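PDB 4R85: cytosine deaminase, which probably catalyses the iron-dependent hydrolytic deamination of cytosine and 5-methylcytosine. Local coordinates for residues G22-I27 against L364-A370; W83-K87 against D119-P123. Residue numbers count along the deposited sequence, not the author numbering.

Interaction 1 of 2, residues G22-I27 against L364-A370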
ATOM      1  N   GLY A  22     -23.277 -14.159  24.611  1.00 33.63           N
ATOM      2  CA  GLY A  22     -22.486 -14.422  23.421  1.00 32.19           C
ATOM      3  C   GLY A  22     -23.128 -14.024  22.105  1.00 27.52           C
ATOM      4  O   GLY A  22     -22.540 -14.219  21.044  1.00 29.09           O
ATOM      5  N   ILE A  23     -24.334 -13.474  22.157  1.00 27.02           N
ATOM      6  CA  ILE A  23     -25.011 -13.052  20.933  1.00 23.97           C
ATOM      7  C   ILE A  23     -25.399 -11.574  20.956  1.00 26.58           C
ATOM      8  O   ILE A  23     -25.398 -10.930  22.003  1.00 29.51           O
ATOM      9  CB  ILE A  23     -26.252 -13.930  20.625  1.00 37.21           C
ATOM     10  CG1 ILE A  23     -27.213 -13.957  21.811  1.00 44.22           C
ATOM     11  CG2 ILE A  23     -25.828 -15.349  20.267  1.00 34.45           C
ATOM     12  CD1 ILE A  23     -28.373 -12.983  21.693  1.00 49.29           C
ATOM     13  N   ILE A  24     -25.702 -11.041  19.780  1.00 25.08           N
ATOM     14  CA  ILE A  24     -26.201  -9.682  19.655  1.00 28.65           C
ATOM     15  C   ILE A  24     -27.679  -9.661  20.037  1.00 31.05           C
ATOM     16  O   ILE A  24     -28.538 -10.072  19.259  1.00 34.86           O
ATOM     17  CB  ILE A  24     -26.032  -9.177  18.211  1.00 23.62           C
ATOM     18  CG1 ILE A  24     -24.566  -9.297  17.786  1.00 26.75           C
ATOM     19  CG2 ILE A  24     -26.511  -7.744  18.084  1.00 24.60           C
ATOM     20  CD1 ILE A  24     -24.338  -9.092  16.313  1.00 29.44           C
ATOM     21  N   HIS A  25     -27.975  -9.182  21.236  1.00 29.11           N
ATOM     22  CA  HIS A  25     -29.345  -9.219  21.733  1.00 33.22           C
ATOM     23  C   HIS A  25     -30.230  -8.118  21.145  1.00 34.04           C
ATOM     24  O   HIS A  25     -31.404  -8.344  20.859  1.00 36.46           O
ATOM     25  CB  HIS A  25     -29.373  -9.171  23.262  1.00 33.51           C
ATOM     26  CG  HIS A  25     -30.747  -9.329  23.838  1.00 42.84           C
ATOM     27  ND1 HIS A  25     -31.581  -8.257  24.075  1.00 45.09           N
ATOM     28  CD2 HIS A  25     -31.437 -10.432  24.210  1.00 46.03           C
ATOM     29  CE1 HIS A  25     -32.723  -8.693  24.574  1.00 45.60           C
ATOM     30  NE2 HIS A  25     -32.663 -10.009  24.666  1.00 47.21           N
ATOM     31  N   ARG A  26     -29.663  -6.931  20.958  1.00 31.02           N
ATOM     32  CA  ARG A  26     -30.439  -5.788  20.503  1.00 33.02           C
ATOM     33  C   ARG A  26     -29.563  -4.722  19.848  1.00 31.95           C
ATOM     34  O   ARG A  26     -28.475  -4.416  20.331  1.00 32.75           O
ATOM     35  CB  ARG A  26     -31.213  -5.174  21.678  1.00 37.46           C
ATOM     36  CG  ARG A  26     -32.219  -4.108  21.275  1.00 44.34           C
ATOM     37  CD  ARG A  26     -32.619  -3.228  22.458  1.00 53.80           C
ATOM     38  NE  ARG A  26     -33.619  -3.844  23.328  1.00 60.42           N
ATOM     39  CZ  ARG A  26     -33.346  -4.429  24.491  1.00 63.26           C
ATOM     40  NH1 ARG A  26     -32.094  -4.485  24.933  1.00 61.95           N
ATOM     41  NH2 ARG A  26     -34.328  -4.956  25.217  1.00 60.92           N
ATOM     42  N   ILE A  27     -30.051  -4.167  18.743  1.00 27.30           N
ATOM     43  CA  ILE A  27     -29.429  -3.021  18.096  1.00 28.91           C
ATOM     44  C   ILE A  27     -30.471  -1.915  18.008  1.00 34.88           C
ATOM     45  O   ILE A  27     -31.536  -2.114  17.425  1.00 39.93           O
ATOM     46  CB  ILE A  27     -28.970  -3.368  16.674  1.00 28.48           C
ATOM     47  CG1 ILE A  27     -27.940  -4.500  16.708  1.00 30.05           C
ATOM     48  CG2 ILE A  27     -28.404  -2.128  15.972  1.00 29.13           C
ATOM     49  CD1 ILE A  27     -27.687  -5.129  15.359  1.00 28.78           C
ATOM     50  N   LEU A 364     -23.543  -7.982  11.859  1.00 23.98           N
ATOM     51  CA  LEU A 364     -24.180  -7.289  12.975  1.00 24.19           C
ATOM     52  C   LEU A 364     -25.691  -7.282  12.823  1.00 29.60           C
ATOM     53  O   LEU A 364     -26.270  -6.322  12.316  1.00 27.09           O
ATOM     54  CB  LEU A 364     -23.654  -5.860  13.117  1.00 26.38           C
ATOM     55  CG  LEU A 364     -22.137  -5.745  13.273  1.00 26.26           C
ATOM     56  CD1 LEU A 364     -21.748  -4.346  13.701  1.00 23.11           C
ATOM     57  CD2 LEU A 364     -21.613  -6.776  14.267  1.00 27.41           C
ATOM     58  N   ALA A 365     -26.317  -8.365  13.270  1.00 28.56           N
ATOM     59  CA  ALA A 365     -27.767  -8.497  13.274  1.00 27.32           C
ATOM     60  C   ALA A 365     -28.151  -9.154  14.582  1.00 22.62           C
ATOM     61  O   ALA A 365     -27.401  -9.971  15.120  1.00 25.16           O
ATOM     62  CB  ALA A 365     -28.218  -9.358  12.110  1.00 28.78           C
ATOM     63  N   GLU A 366     -29.319  -8.800  15.101  1.00 22.71           N
ATOM     64  CA  GLU A 366     -29.796  -9.411  16.334  1.00 27.01           C
ATOM     65  C   GLU A 366     -29.895 -10.925  16.165  1.00 28.09           C
ATOM     66  O   GLU A 366     -30.319 -11.413  15.122  1.00 32.05           O
ATOM     67  CB  GLU A 366     -31.134  -8.804  16.745  1.00 29.96           C
ATOM     68  CG  GLU A 366     -31.037  -7.319  17.050  1.00 36.75           C
ATOM     69  CD  GLU A 366     -32.383  -6.695  17.384  1.00 43.33           C
ATOM     70  OE1 GLU A 366     -33.398  -7.428  17.387  1.00 44.20           O
ATOM     71  OE2 GLU A 366     -32.423  -5.472  17.648  1.00 42.03           O
ATOM     72  N   GLY A 367     -29.457 -11.663  17.178  1.00 24.18           N
ATOM     73  CA  GLY A 367     -29.511 -13.111  17.133  1.00 27.61           C
ATOM     74  C   GLY A 367     -28.216 -13.750  16.677  1.00 25.94           C
ATOM     75  O   GLY A 367     -28.004 -14.941  16.883  1.00 28.36           O
ATOM     76  N   ARG A 368     -27.347 -12.959  16.056  1.00 25.06           N
ATOM     77  CA  ARG A 368     -26.065 -13.468  15.557  1.00 25.44           C
ATOM     78  C   ARG A 368     -24.979 -13.386  16.636  1.00 25.73           C
ATOM     79  O   ARG A 368     -25.142 -12.660  17.621  1.00 27.46           O
ATOM     80  CB  ARG A 368     -25.661 -12.719  14.277  1.00 22.59           C
ATOM     81  CG  ARG A 368     -26.719 -12.828  13.191  1.00 24.80           C
ATOM     82  CD  ARG A 368     -26.201 -12.538  11.794  1.00 24.90           C
ATOM     83  NE  ARG A 368     -27.309 -12.575  10.837  1.00 27.23           N
ATOM     84  CZ  ARG A 368     -27.223 -12.226   9.557  1.00 34.20           C
ATOM     85  NH1 ARG A 368     -26.067 -11.816   9.050  1.00 32.41           N
ATOM     86  NH2 ARG A 368     -28.302 -12.287   8.782  1.00 36.11           N
ATOM     87  N   PRO A 369     -23.882 -14.151  16.471  1.00 25.49           N
ATOM     88  CA  PRO A 369     -22.808 -14.143  17.470  1.00 25.26           C
ATOM     89  C   PRO A 369     -22.269 -12.742  17.734  1.00 22.42           C
ATOM     90  O   PRO A 369     -22.139 -11.935  16.805  1.00 21.28           O
ATOM     91  CB  PRO A 369     -21.718 -14.998  16.818  1.00 26.36           C
ATOM     92  CG  PRO A 369     -22.452 -15.911  15.917  1.00 29.24           C
ATOM     93  CD  PRO A 369     -23.616 -15.124  15.395  1.00 29.19           C
ATOM     94  N   ALA A 370     -21.965 -12.464  18.996  1.00 22.09           N
ATOM     95  CA  ALA A 370     -21.395 -11.182  19.384  1.00 24.15           C
ATOM     96  C   ALA A 370     -19.905 -11.128  19.051  1.00 26.33           C
ATOM     97  O   ALA A 370     -19.054 -11.128  19.945  1.00 25.58           O
ATOM     98  CB  ALA A 370     -21.631 -10.923  20.868  1.00 25.25           C
TER
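This is a backbone-to-backbone contact at the surface, its centre about 24 Å from the centre of the chain, in which the loop 364-370 pairs with strand 23-29, an outermost strand of the small mixed sheet that also holds strands 14-20 and 2-7. It ties this N-terminal sheet to the loop entering strand 372-375, as in the small beta-rich domain flanking the barrel in many amidohydrolases. Three nearly linear hydrogen bonds define it: Ala370 N donates to Gly22 O (2.8 Å, 173° at the hydrogen), Ile24 N to Arg368 O (2.8 Å, 171°) and Gly367 N to Ile24 O (2.8 Å, 167°). The first two flank Ile23 and Pro369, whose CA atoms lie 4.2 Å apart, and make a single beta bridge. The pairing stops at one bridge, where Ala365 to Arg368 form a type II turn, closed by Arg368 N to Ala365 O at 3.1 Å; Gly367 occupies its positive-phi corner (96/-17), where a CB would be jammed against the preceding carbonyl. From within the turn, Glu366 reaches along the strand, its OE2 accepting from Ile27 N at 2.9 Å and 174°. On the other strand edge, His25 and Arg26 both face Asp18 in a classic beta bulge. Beneath the backbone bonds, Ile24 is the most covered residue (111 Å²): its CD1 lies 4.1 Å from Leu364 CD2 and 3.4 Å from Ala365 O. Since three of the four hydrogen bonds run between main-chain atoms and the fourth engages a main-chain NH, the polar part of the junction depends largely on backbone shape, with Ile24, Ile27 and Leu364 supplying its apolar side.

Interaction 2 of 2, residues W83-K87 against D119-P123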
ATOM      1  N   TRP A  83      10.075 -23.431  -1.286  1.00 12.85           N
ATOM      2  CA  TRP A  83       9.170 -24.076  -0.350  1.00 12.88           C
ATOM      3  C   TRP A  83       9.456 -25.566  -0.298  1.00 13.30           C
ATOM      4  O   TRP A  83       9.438 -26.178   0.775  1.00 16.34           O
ATOM      5  CB  TRP A  83       7.710 -23.826  -0.748  1.00 14.85           C
ATOM      6  CG  TRP A  83       6.723 -24.586   0.088  1.00 13.61           C
ATOM      7  CD1 TRP A  83       5.778 -25.469  -0.357  1.00 15.55           C
ATOM      8  CD2 TRP A  83       6.584 -24.534   1.521  1.00 14.54           C
ATOM      9  NE1 TRP A  83       5.062 -25.964   0.708  1.00 17.70           N
ATOM     10  CE2 TRP A  83       5.532 -25.407   1.868  1.00 15.00           C
ATOM     11  CE3 TRP A  83       7.254 -23.844   2.540  1.00 17.34           C
ATOM     12  CZ2 TRP A  83       5.127 -25.604   3.193  1.00 20.98           C
ATOM     13  CZ3 TRP A  83       6.846 -24.037   3.862  1.00 16.99           C
ATOM     14  CH2 TRP A  83       5.795 -24.911   4.172  1.00 21.04           C
ATOM     15  N   SER A  84       9.710 -26.152  -1.461  1.00 14.52           N
ATOM     16  CA  SER A  84      10.092 -27.562  -1.527  1.00 18.31           C
ATOM     17  C   SER A  84      11.343 -27.861  -0.681  1.00 19.53           C
ATOM     18  O   SER A  84      11.410 -28.876   0.003  1.00 17.42           O
ATOM     19  CB  SER A  84      10.297 -27.982  -2.985  1.00 27.35           C
ATOM     20  OG  SER A  84      10.586 -29.365  -3.067  1.00 36.83           O
ATOM     21  N   GLN A  85      12.329 -26.972  -0.720  1.00 18.71           N
ATOM     22  CA  GLN A  85      13.507 -27.102   0.140  1.00 21.96           C
ATOM     23  C   GLN A  85      13.152 -27.021   1.621  1.00 23.32           C
ATOM     24  O   GLN A  85      13.705 -27.759   2.448  1.00 20.61           O
ATOM     25  CB  GLN A  85      14.506 -25.991  -0.162  1.00 19.89           C
ATOM     26  CG  GLN A  85      15.126 -26.052  -1.529  1.00 22.76           C
ATOM     27  CD  GLN A  85      16.074 -24.895  -1.749  1.00 25.18           C
ATOM     28  OE1 GLN A  85      15.642 -23.754  -1.881  1.00 21.91           O
ATOM     29  NE2 GLN A  85      17.377 -25.179  -1.762  1.00 22.64           N
ATOM     30  N   ARG A  86      12.256 -26.094   1.950  1.00 18.37           N
ATOM     31  CA  ARG A  86      11.865 -25.848   3.333  1.00 19.35           C
ATOM     32  C   ARG A  86      11.071 -27.025   3.889  1.00 23.31           C
ATOM     33  O   ARG A  86      11.143 -27.322   5.085  1.00 21.52           O
ATOM     34  CB  ARG A  86      11.046 -24.554   3.436  1.00 20.27           C
ATOM     35  CG  ARG A  86      10.631 -24.171   4.865  1.00 20.36           C
ATOM     36  CD  ARG A  86      11.834 -24.171   5.819  1.00 24.76           C
ATOM     37  NE  ARG A  86      11.485 -23.614   7.125  1.00 23.59           N
ATOM     38  CZ  ARG A  86      10.945 -24.315   8.120  1.00 24.68           C
ATOM     39  NH1 ARG A  86      10.656 -23.721   9.269  1.00 24.87           N
ATOM     40  NH2 ARG A  86      10.683 -25.607   7.966  1.00 25.25           N
ATOM     41  N   LYS A  87      10.318 -27.696   3.016  1.00 20.58           N
ATOM     42  CA  LYS A  87       9.480 -28.819   3.438  1.00 21.07           C
ATOM     43  C   LYS A  87      10.264 -29.960   4.057  1.00 21.29           C
ATOM     44  O   LYS A  87       9.717 -30.731   4.845  1.00 22.02           O
ATOM     45  CB  LYS A  87       8.632 -29.344   2.275  1.00 21.49           C
ATOM     46  CG  LYS A  87       7.356 -28.569   2.079  1.00 18.46           C
ATOM     47  CD  LYS A  87       6.954 -28.568   0.616  1.00 32.88           C
ATOM     48  CE  LYS A  87       6.269 -29.841   0.207  1.00 28.16           C
ATOM     49  NZ  LYS A  87       5.750 -29.726  -1.192  1.00 24.18           N
ATOM     50  N   ASP A 119      -0.252 -27.106   2.241  1.00 14.73           N
ATOM     51  CA  ASP A 119       0.305 -27.940   1.182  1.00 17.90           C
ATOM     52  C   ASP A 119       0.182 -29.422   1.560  1.00 18.51           C
ATOM     53  O   ASP A 119       0.738 -29.859   2.566  1.00 18.80           O
ATOM     54  CB  ASP A 119       1.766 -27.538   0.929  1.00 14.37           C
ATOM     55  CG  ASP A 119       2.432 -28.337  -0.179  1.00 17.45           C
ATOM     56  OD1 ASP A 119       3.660 -28.159  -0.352  1.00 18.31           O
ATOM     57  OD2 ASP A 119       1.759 -29.128  -0.880  1.00 13.97           O
ATOM     58  N   VAL A 120      -0.567 -30.182   0.762  1.00 12.64           N
ATOM     59  CA  VAL A 120      -0.748 -31.611   1.032  1.00 14.71           C
ATOM     60  C   VAL A 120       0.060 -32.476   0.058  1.00 15.94           C
ATOM     61  O   VAL A 120      -0.016 -33.699   0.100  1.00 17.72           O
ATOM     62  CB  VAL A 120      -2.236 -32.037   1.025  1.00 18.10           C
ATOM     63  CG1 VAL A 120      -3.016 -31.277   2.100  1.00 17.94           C
ATOM     64  CG2 VAL A 120      -2.866 -31.812  -0.345  1.00 14.56           C
ATOM     65  N   THR A 121       0.834 -31.842  -0.818  1.00 14.44           N
ATOM     66  CA  THR A 121       1.836 -32.587  -1.577  1.00 17.00           C
ATOM     67  C   THR A 121       3.072 -32.731  -0.690  1.00 20.81           C
ATOM     68  O   THR A 121       4.159 -32.225  -0.981  1.00 22.56           O
ATOM     69  CB  THR A 121       2.155 -31.968  -2.953  1.00 21.02           C
ATOM     70  OG1 THR A 121       2.438 -30.572  -2.807  1.00 25.40           O
ATOM     71  CG2 THR A 121       0.962 -32.155  -3.910  1.00 12.42           C
ATOM     72  N   ASP A 122       2.855 -33.419   0.423  1.00 22.60           N
ATOM     73  CA  ASP A 122       3.875 -33.694   1.428  1.00 22.25           C
ATOM     74  C   ASP A 122       3.435 -35.013   2.047  1.00 21.39           C
ATOM     75  O   ASP A 122       2.412 -35.080   2.726  1.00 23.85           O
ATOM     76  CB  ASP A 122       3.925 -32.562   2.469  1.00 22.15           C
ATOM     77  CG  ASP A 122       5.026 -32.765   3.523  1.00 28.70           C
ATOM     78  OD1 ASP A 122       5.560 -33.886   3.633  1.00 30.25           O
ATOM     79  OD2 ASP A 122       5.360 -31.794   4.247  1.00 29.06           O
ATOM     80  N   PRO A 123       4.188 -36.086   1.782  1.00 28.36           N
ATOM     81  CA  PRO A 123       3.760 -37.420   2.215  1.00 25.98           C
ATOM     82  C   PRO A 123       3.610 -37.545   3.735  1.00 23.99           C
ATOM     83  O   PRO A 123       2.930 -38.457   4.196  1.00 24.46           O
ATOM     84  CB  PRO A 123       4.880 -38.331   1.694  1.00 27.39           C
ATOM     85  CG  PRO A 123       5.436 -37.585   0.524  1.00 27.91           C
ATOM     86  CD  PRO A 123       5.388 -36.137   0.931  1.00 26.91           C
TER
HETATM   87  O   HOH W   1       7.616 -32.343   5.669  1.00 39.03           O
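Lys87, with 72 Å² covered, and Asp119, with 50 Å², carry most of this contact, which joins the C-terminal part of helix 76-87 to the end of strand 111-119 and the loop that follows. Lys87 NZ forms a salt bridge with Asp119 OD1 at 2.7 Å and also donates to Thr121 O at 3.0 Å, so the ammonium group meets both a carboxylate and a main-chain carbonyl; Glu152 is a further salt-bridge partner. Trp83, one helical turn earlier, directs its indole NH at the same carboxylate oxygen: NE1 to OD1 of Asp119 measures 2.8 Å, with 144° at the hydrogen, and the oxygen sits at the ring edge near its plane. The strand belongs to the barrel of the amidohydrolase fold, and the loop leaving its C-terminal end is on the side where this family places its active site, consistent with the Trp83 side chain lying about 7 Å from the bound 5-methylcytosine and its ring meeting that of the pocket residue Trp314. While OD1 of Asp119 faces the helix, OD2 shapes the loop: it accepts from Thr121 N at 2.9 Å, giving an Asx turn, and from Thr121 OG1 at 2.5 Å. Thr121 in turn centres an inverse gamma turn. At the outer end, a water donates to Lys87 O at 2.8 Å and to Asp122 OD2 at 2.7 Å, while Asp122 OD1 bonds Ser124.

In the fold
The two contacts lie on opposite sides of the chain's centre, their own centres 42 Å apart and their nearest atoms about 28 Å apart, so neither touches the other. In sequence, interaction 2 is nested within interaction 1: the span of 336 residues closed by 22-27 and 364-370 contains all the iron ligands as well as 83-87 and 119-123. Interaction 1 is a surface junction to the small sheet, whereas interaction 2 is buried close to the 5-methylcytosine pocket. There the Asp119 side chain is about 11 Å from the Fe(II) ion, and Gln151, a pocket residue, makes a weak hydrogen bond to Asp119 through its backbone N.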